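Local atomic coordinates of 6-phosphogluconate dehydrogenase (PDB entry 5U5G), a protein that probably reduces (2-oxopropyl)phosphonic acid with an NADP cofactor, a late step in the biosynthesis of the antibiotic fosfomycin in pseudomonads. Residues 205-208 with 209-213; 267-270 with 271-275; 191-194 with 195-199. All coordinates share one frame; numbering follows the deposited sequence.

In the fold
All three contacts are local and lie at the C-terminal ends of helices. Interactions 3 and 1 come from the consecutive helices 168-196 and 201-210, with centres about 15 Å apart; both are partly buried and both touch the second subunit. Interaction 2, at the end of helix 257-273, is a surface contact about 29 Å between centres from interaction 1, and no other protein chain touches it. The chemistry follows the setting. Residues 205-213 use hydroxyls to hold a weakly bonded helix end and send an arginine toward a ligand, 267-275 rely on a salt-bridge network at the surface, and 191-199 combine a Schellman motif with amides linked through water.

Interaction 1 of 3, residues 205-208 with 209-213; sequences ADVF and TSCRG. With 7VD ((2-oxopropyl)phosphonic acid), chain I.
At the weakly bonded C-terminal end of helix 201-210, T209 and S210 turn their hydroxyls back onto the carbonyls of A205 and D206, one turn earlier. T209 OG1 donates to A205 O at 2.8 Å, and S210 OG donates to D206 O, also at 2.8 Å. Both hydroxyls stand between the backbone N and the carbonyl carbon (chi1 62° for T209, 60° for S210), a setting that brings each one down over the preceding turn. They back up poor main-chain bonds: T209 N to A205 O is weak at 3.2 Å, and so is S210 N to D206 O at 3.3 Å. Each of these two carbonyls is held by an amide and a hydroxyl from the same residue. The last bond is better, C211 N to V207 O at 2.8 Å and nearly straight at 163°. Beside this bond, C211 SG rests against V207 CG1, 3.9 Å away, and V207 packs on I138 of the second subunit. Beyond the helix the chain runs against that subunit: G213 N bonds to N176 OD1 there, and R212 N to S124 OG. R212, bent at chi3, brings its guanidinium edge-on to the phosphonate of the (2-oxopropyl)phosphonic acid that S124, K173 and N177 of the second subunit also hold. R212 NH1 donates to O3 of this ligand at 2.9 Å, though the position of O3 is doubtful. The chemistry implies a helix end secured by side-chain hydroxyls, from which one subunit probably lends a positive charge to the phosphonate site of the other.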
loop_
_atom_site.group_PDB
_atom_site.type_symbol
_atom_site.label_atom_id
_atom_site.label_comp_id
_atom_site.label_asym_id
_atom_site.label_seq_id
_atom_site.Cartn_x
_atom_site.Cartn_y
_atom_site.Cartn_z
ATOM N N ALA A 205 -13.980 -0.358 3.498
ATOM C CA ALA A 205 -13.122 -1.521 3.682
ATOM C C ALA A 205 -13.184 -2.442 2.471
ATOM O O ALA A 205 -12.155 -2.982 2.040
ATOM C CB ALA A 205 -13.522 -2.278 4.949
ATOM N N ASP A 206 -14.386 -2.645 1.923
ATOM C CA ASP A 206 -14.545 -3.484 0.738
ATOM C C ASP A 206 -13.716 -2.955 -0.422
ATOM O O ASP A 206 -13.022 -3.715 -1.104
ATOM C CB ASP A 206 -16.024 -3.556 0.331
ATOM C CG ASP A 206 -16.816 -4.558 1.157
ATOM O OD1 ASP A 206 -16.202 -5.469 1.756
ATOM O OD2 ASP A 206 -18.062 -4.436 1.187
ATOM N N VAL A 207 -13.785 -1.647 -0.660
ATOM C CA VAL A 207 -13.126 -1.049 -1.820
ATOM C C VAL A 207 -11.626 -0.897 -1.575
ATOM O O VAL A 207 -10.810 -1.189 -2.457
ATOM C CB VAL A 207 -13.798 0.300 -2.161
ATOM C CG1 VAL A 207 -13.014 1.062 -3.237
ATOM C CG2 VAL A 207 -15.254 0.073 -2.604
ATOM N N PHE A 208 -11.234 -0.440 -0.383
ATOM C CA PHE A 208 -9.830 -0.143 -0.142
ATOM C C PHE A 208 -8.999 -1.398 0.112
ATOM O O PHE A 208 -7.775 -1.294 0.245
ATOM C CB PHE A 208 -9.669 0.839 1.032
ATOM C CG PHE A 208 -10.406 2.149 0.863
ATOM C CD1 PHE A 208 -10.897 2.551 -0.381
ATOM C CD2 PHE A 208 -10.610 2.986 1.965
ATOM C CE1 PHE A 208 -11.581 3.756 -0.527
ATOM C CE2 PHE A 208 -11.289 4.192 1.834
ATOM C CZ PHE A 208 -11.774 4.584 0.583
ATOM N N THR A 209 -9.622 -2.575 0.197
ATOM C CA THR A 209 -8.870 -3.822 0.204
ATOM C C THR A 209 -8.891 -4.528 -1.143
ATOM O O THR A 209 -8.025 -5.369 -1.392
ATOM C CB THR A 209 -9.399 -4.797 1.275
ATOM O OG1 THR A 209 -10.763 -5.141 0.989
ATOM C CG2 THR A 209 -9.294 -4.192 2.661
ATOM N N SER A 210 -9.842 -4.211 -2.019
ATOM C CA SER A 210 -9.909 -4.888 -3.313
ATOM C C SER A 210 -9.343 -4.067 -4.458
ATOM O O SER A 210 -8.822 -4.645 -5.413
ATOM C CB SER A 210 -11.359 -5.268 -3.645
ATOM O OG SER A 210 -12.153 -4.104 -3.706
ATOM N N CYS A 211 -9.443 -2.742 -4.395
ATOM C CA CYS A 211 -8.960 -1.863 -5.447
ATOM C C CYS A 211 -7.526 -1.430 -5.154
ATOM O O CYS A 211 -6.967 -1.715 -4.094
ATOM C CB CYS A 211 -9.892 -0.666 -5.597
ATOM S SG CYS A 211 -11.568 -1.176 -6.141
ATOM N N ARG A 212 -6.924 -0.735 -6.110
ATOM C CA ARG A 212 -5.476 -0.557 -6.052
ATOM C C ARG A 212 -5.021 0.535 -5.098
ATOM O O ARG A 212 -3.814 0.783 -5.007
ATOM C CB ARG A 212 -4.935 -0.287 -7.445
ATOM C CG ARG A 212 -5.016 -1.498 -8.328
ATOM C CD ARG A 212 -4.634 -1.074 -9.726
ATOM N NE ARG A 212 -3.392 -1.667 -10.132
ATOM C CZ ARG A 212 -2.638 -1.250 -11.144
ATOM N NH1 ARG A 212 -2.979 -0.198 -11.887
ATOM N NH2 ARG A 212 -1.522 -1.908 -11.392
ATOM N N GLY A 213 -5.929 1.179 -4.386
ATOM C CA GLY A 213 -5.492 1.928 -3.225
ATOM C C GLY A 213 -5.027 1.071 -2.066
ATOM O O GLY A 213 -4.614 1.618 -1.036
HETATM P P1 7VD I . -6.267 1.779 -11.135
HETATM C C1 7VD I . -6.053 3.138 -12.332
HETATM O O2 7VD I . -7.259 2.122 -10.034
HETATM O O3 7VD I . -4.864 1.627 -10.619
HETATM O O4 7VD I . -6.678 0.502 -11.820
HETATM C C6 7VD I . -6.879 4.404 -12.223
HETATM O O7 7VD I . -8.062 4.412 -11.876
HETATM C C8 7VD I . -6.158 5.669 -12.605
#

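Interaction 2 of 3, residues 267-270 with 271-275; sequences DTVR and QACGE
V269 and C273, one turn apart at the end of helix 257-273, form the tightly packed side of this contact: V269 CG1 lies 4.0 Å from C273 SG, and both residues press on L236 of helix 236-247 and V285 of helix 282-287. Q271 and E275 make the looser, exposed side. R270 leans on L236 and C240 of helix 236-247, and a bend at chi3 (46°) brings its guanidinium back between two carboxylates. R270 NH1 makes a salt bridge to E275 OE1 at 2.7 Å; the two side chains run side by side, with their flat groups turned 49° from one another. D267 completes the network from the other end of the guanidinium, but its modelled approach to R270 is too short to trust. Q271 NE2 lies 3.3 Å from D267 OD2, its amide plane steeply turned against that carboxylate. G274 N bonds to R270 O at 2.9 Å, and G274 then leaves the helix with a positive phi (101°), a conformation that favours glycine and carries the chain round to E275. The guanidinium probably offsets part of the charge of the two carboxylates, most surely that of E275, which it ties, two residues beyond the helix, back to the last turn.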
loop_
_atom_site.group_PDB
_atom_site.type_symbol
_atom_site.label_atom_id
_atom_site.label_comp_id
_atom_site.label_asym_id
_atom_site.label_seq_id
_atom_site.Cartn_x
_atom_site.Cartn_y
_atom_site.Cartn_z
ATOM N N ASP A 267 5.440 13.432 14.141
ATOM C CA ASP A 267 5.990 14.173 15.269
ATOM C C ASP A 267 4.904 14.987 15.964
ATOM O O ASP A 267 4.796 14.975 17.195
ATOM C CB ASP A 267 7.131 15.073 14.805
ATOM C CG ASP A 267 7.798 15.800 15.958
ATOM O OD1 ASP A 267 8.457 15.125 16.786
ATOM O OD2 ASP A 267 7.656 17.045 16.034
ATOM N N THR A 268 4.068 15.680 15.182
ATOM C CA THR A 268 2.984 16.466 15.765
ATOM C C THR A 268 1.967 15.579 16.483
ATOM O O THR A 268 1.478 15.934 17.561
ATOM C CB THR A 268 2.300 17.294 14.681
ATOM O OG1 THR A 268 3.278 18.092 14.005
ATOM C CG2 THR A 268 1.262 18.215 15.309
ATOM N N VAL A 269 1.635 14.424 15.900
ATOM C CA VAL A 269 0.702 13.499 16.545
ATOM C C VAL A 269 1.293 12.967 17.845
ATOM O O VAL A 269 0.580 12.788 18.846
ATOM C CB VAL A 269 0.332 12.351 15.585
ATOM C CG1 VAL A 269 -0.521 11.301 16.297
ATOM C CG2 VAL A 269 -0.400 12.887 14.341
ATOM N N ARG A 270 2.601 12.677 17.840
ATOM C CA ARG A 270 3.290 12.251 19.051
ATOM C C ARG A 270 3.215 13.320 20.133
ATOM O O ARG A 270 2.932 13.013 21.295
ATOM C CB ARG A 270 4.751 11.917 18.733
ATOM C CG ARG A 270 5.507 11.258 19.896
ATOM C CD ARG A 270 6.973 11.006 19.545
ATOM N NE ARG A 270 7.564 12.178 18.922
ATOM C CZ ARG A 270 7.961 13.260 19.583
ATOM N NH1 ARG A 270 7.864 13.318 20.906
ATOM N NH2 ARG A 270 8.458 14.296 18.923
ATOM N N GLN A 271 3.472 14.582 19.770
ATOM C CA GLN A 271 3.388 15.669 20.742
ATOM C C GLN A 271 1.974 15.819 21.286
ATOM O O GLN A 271 1.785 16.143 22.462
ATOM C CB GLN A 271 3.849 16.980 20.104
ATOM C CG GLN A 271 5.299 17.334 20.399
ATOM C CD GLN A 271 5.981 18.008 19.224
ATOM O OE1 GLN A 271 5.321 18.548 18.336
ATOM N NE2 GLN A 271 7.313 17.989 19.218
ATOM N N ALA A 272 0.969 15.587 20.445
ATOM C CA ALA A 272 -0.410 15.807 20.852
ATOM C C ALA A 272 -1.014 14.627 21.603
ATOM O O ALA A 272 -1.985 14.817 22.335
ATOM C CB ALA A 272 -1.268 16.132 19.627
ATOM N N CYS A 273 -0.471 13.420 21.455
ATOM C CA CYS A 273 -1.123 12.228 21.981
ATOM C C CYS A 273 -0.264 11.403 22.924
ATOM O O CYS A 273 -0.815 10.559 23.632
ATOM C CB CYS A 273 -1.576 11.309 20.834
ATOM S SG CYS A 273 -2.656 12.094 19.639
ATOM N N GLY A 274 1.051 11.591 22.929
ATOM C CA GLY A 274 1.941 10.894 23.832
ATOM C C GLY A 274 2.665 9.737 23.158
ATOM O O GLY A 274 2.171 9.112 22.219
ATOM N N GLU A 275 3.847 9.424 23.697
ATOM C CA GLU A 275 4.757 8.465 23.073
ATOM C C GLU A 275 4.173 7.062 22.996
ATOM O O GLU A 275 4.450 6.336 22.036
ATOM C CB GLU A 275 6.075 8.413 23.848
ATOM C CG GLU A 275 6.787 9.748 23.964
ATOM C CD GLU A 275 7.804 9.963 22.856
ATOM O OE1 GLU A 275 7.962 11.130 22.436
ATOM O OE2 GLU A 275 8.446 8.979 22.412
#

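Interaction 3 of 3, residues 191-194 with 195-199; sequences ISQG and LSQGL
The flat groups here are the amides of Q193 and Q197, one turn apart, which do not stack. Q193 O lies over one face of the Q197 amide, and Q193 CB on the same side, farther out, 4.0 Å from Q197 NE2. At the edge of both amides, close to their planes, sits a shared water, which donates to Q193 OE1 at 3.0 Å and accepts from Q197 NE2. Both also reach the second subunit, Q193 NE2 to S259 OG and Q197 OE1, weakly, to R249 NE. A second water links S192 O to S196 OG. The main chain closes in a Schellman motif: L199 N bonds to G194 O at 2.8 Å, G198 N to L195 O at 3.1 Å, and G198 takes a positive phi (95°). L199 then folds back over the last turn, its CG beside the backbone N (chi1 -65°), and CD1 comes within 3.9 Å of G194 CA. This end of helix 168-196 is wedged among its neighbours: I191 and L195 meet L201 of helix 201-210, I191 also packs on helix 216-226, S192 leans on helix 282-287, and L199 touches M204 as well as L175 of the second subunit.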
loop_
_atom_site.group_PDB
_atom_site.type_symbol
_atom_site.label_atom_id
_atom_site.label_comp_id
_atom_site.label_asym_id
_atom_site.label_seq_id
_atom_site.Cartn_x
_atom_site.Cartn_y
_atom_site.Cartn_z
ATOM N N ILE A 191 -9.844 7.535 4.683
ATOM C CA ILE A 191 -10.932 6.996 5.497
ATOM C C ILE A 191 -11.699 8.125 6.168
ATOM O O ILE A 191 -12.937 8.121 6.198
ATOM C CB ILE A 191 -10.389 5.994 6.534
ATOM C CG1 ILE A 191 -9.797 4.768 5.833
ATOM C CG2 ILE A 191 -11.497 5.589 7.499
ATOM C CD1 ILE A 191 -8.948 3.909 6.730
ATOM N N SER A 192 -10.980 9.119 6.698
ATOM C CA SER A 192 -11.638 10.209 7.416
ATOM C C SER A 192 -12.548 11.005 6.492
ATOM O O SER A 192 -13.691 11.322 6.848
ATOM C CB SER A 192 -10.599 11.128 8.056
ATOM O OG SER A 192 -9.846 10.406 9.009
ATOM N N GLN A 193 -12.042 11.358 5.310
ATOM C CA GLN A 193 -12.859 12.061 4.328
ATOM C C GLN A 193 -14.092 11.249 3.966
ATOM O O GLN A 193 -15.198 11.795 3.880
ATOM C CB GLN A 193 -12.026 12.368 3.078
ATOM C CG GLN A 193 -10.953 13.395 3.347
ATOM C CD GLN A 193 -10.060 13.650 2.151
ATOM O OE1 GLN A 193 -10.506 14.193 1.130
ATOM N NE2 GLN A 193 -8.783 13.274 2.273
ATOM N N GLY A 194 -13.920 9.937 3.768
ATOM C CA GLY A 194 -15.054 9.088 3.445
ATOM C C GLY A 194 -16.144 9.145 4.500
ATOM O O GLY A 194 -17.331 9.238 4.173
ATOM N N LEU A 195 -15.755 9.087 5.781
ATOM C CA LEU A 195 -16.720 9.207 6.877
ATOM C C LEU A 195 -17.429 10.555 6.841
ATOM O O LEU A 195 -18.653 10.628 6.997
ATOM C CB LEU A 195 -16.014 9.003 8.225
ATOM C CG LEU A 195 -15.503 7.576 8.419
ATOM C CD1 LEU A 195 -14.697 7.381 9.723
ATOM C CD2 LEU A 195 -16.676 6.614 8.374
ATOM N N SER A 196 -16.670 11.640 6.638
ATOM C CA SER A 196 -17.271 12.966 6.556
ATOM C C SER A 196 -18.208 13.074 5.369
ATOM O O SER A 196 -19.185 13.831 5.420
ATOM C CB SER A 196 -16.189 14.042 6.455
ATOM O OG SER A 196 -15.416 14.078 7.644
ATOM N N GLN A 197 -17.930 12.322 4.302
ATOM C CA GLN A 197 -18.724 12.349 3.082
ATOM C C GLN A 197 -19.927 11.425 3.127
ATOM O O GLN A 197 -20.628 11.308 2.117
ATOM C CB GLN A 197 -17.858 11.977 1.876
ATOM C CG GLN A 197 -16.864 13.039 1.493
ATOM C CD GLN A 197 -15.956 12.606 0.349
ATOM O OE1 GLN A 197 -16.310 11.738 -0.457
ATOM N NE2 GLN A 197 -14.784 13.215 0.271
ATOM N N GLY A 198 -20.183 10.771 4.257
ATOM C CA GLY A 198 -21.329 9.897 4.380
ATOM C C GLY A 198 -21.065 8.436 4.107
ATOM O O GLY A 198 -21.986 7.630 4.234
ATOM N N LEU A 199 -19.838 8.057 3.754
ATOM C CA LEU A 199 -19.559 6.675 3.399
ATOM C C LEU A 199 -19.445 5.813 4.649
ATOM O O LEU A 199 -18.894 6.241 5.666
ATOM C CB LEU A 199 -18.273 6.591 2.571
ATOM C CG LEU A 199 -18.371 7.273 1.199
ATOM C CD1 LEU A 199 -17.004 7.370 0.542
ATOM C CD2 LEU A 199 -19.364 6.533 0.273
HETATM O O HOH W 1 -14.141 12.172 9.714
HETATM O O HOH W 2 -13.399 14.992 1.399
#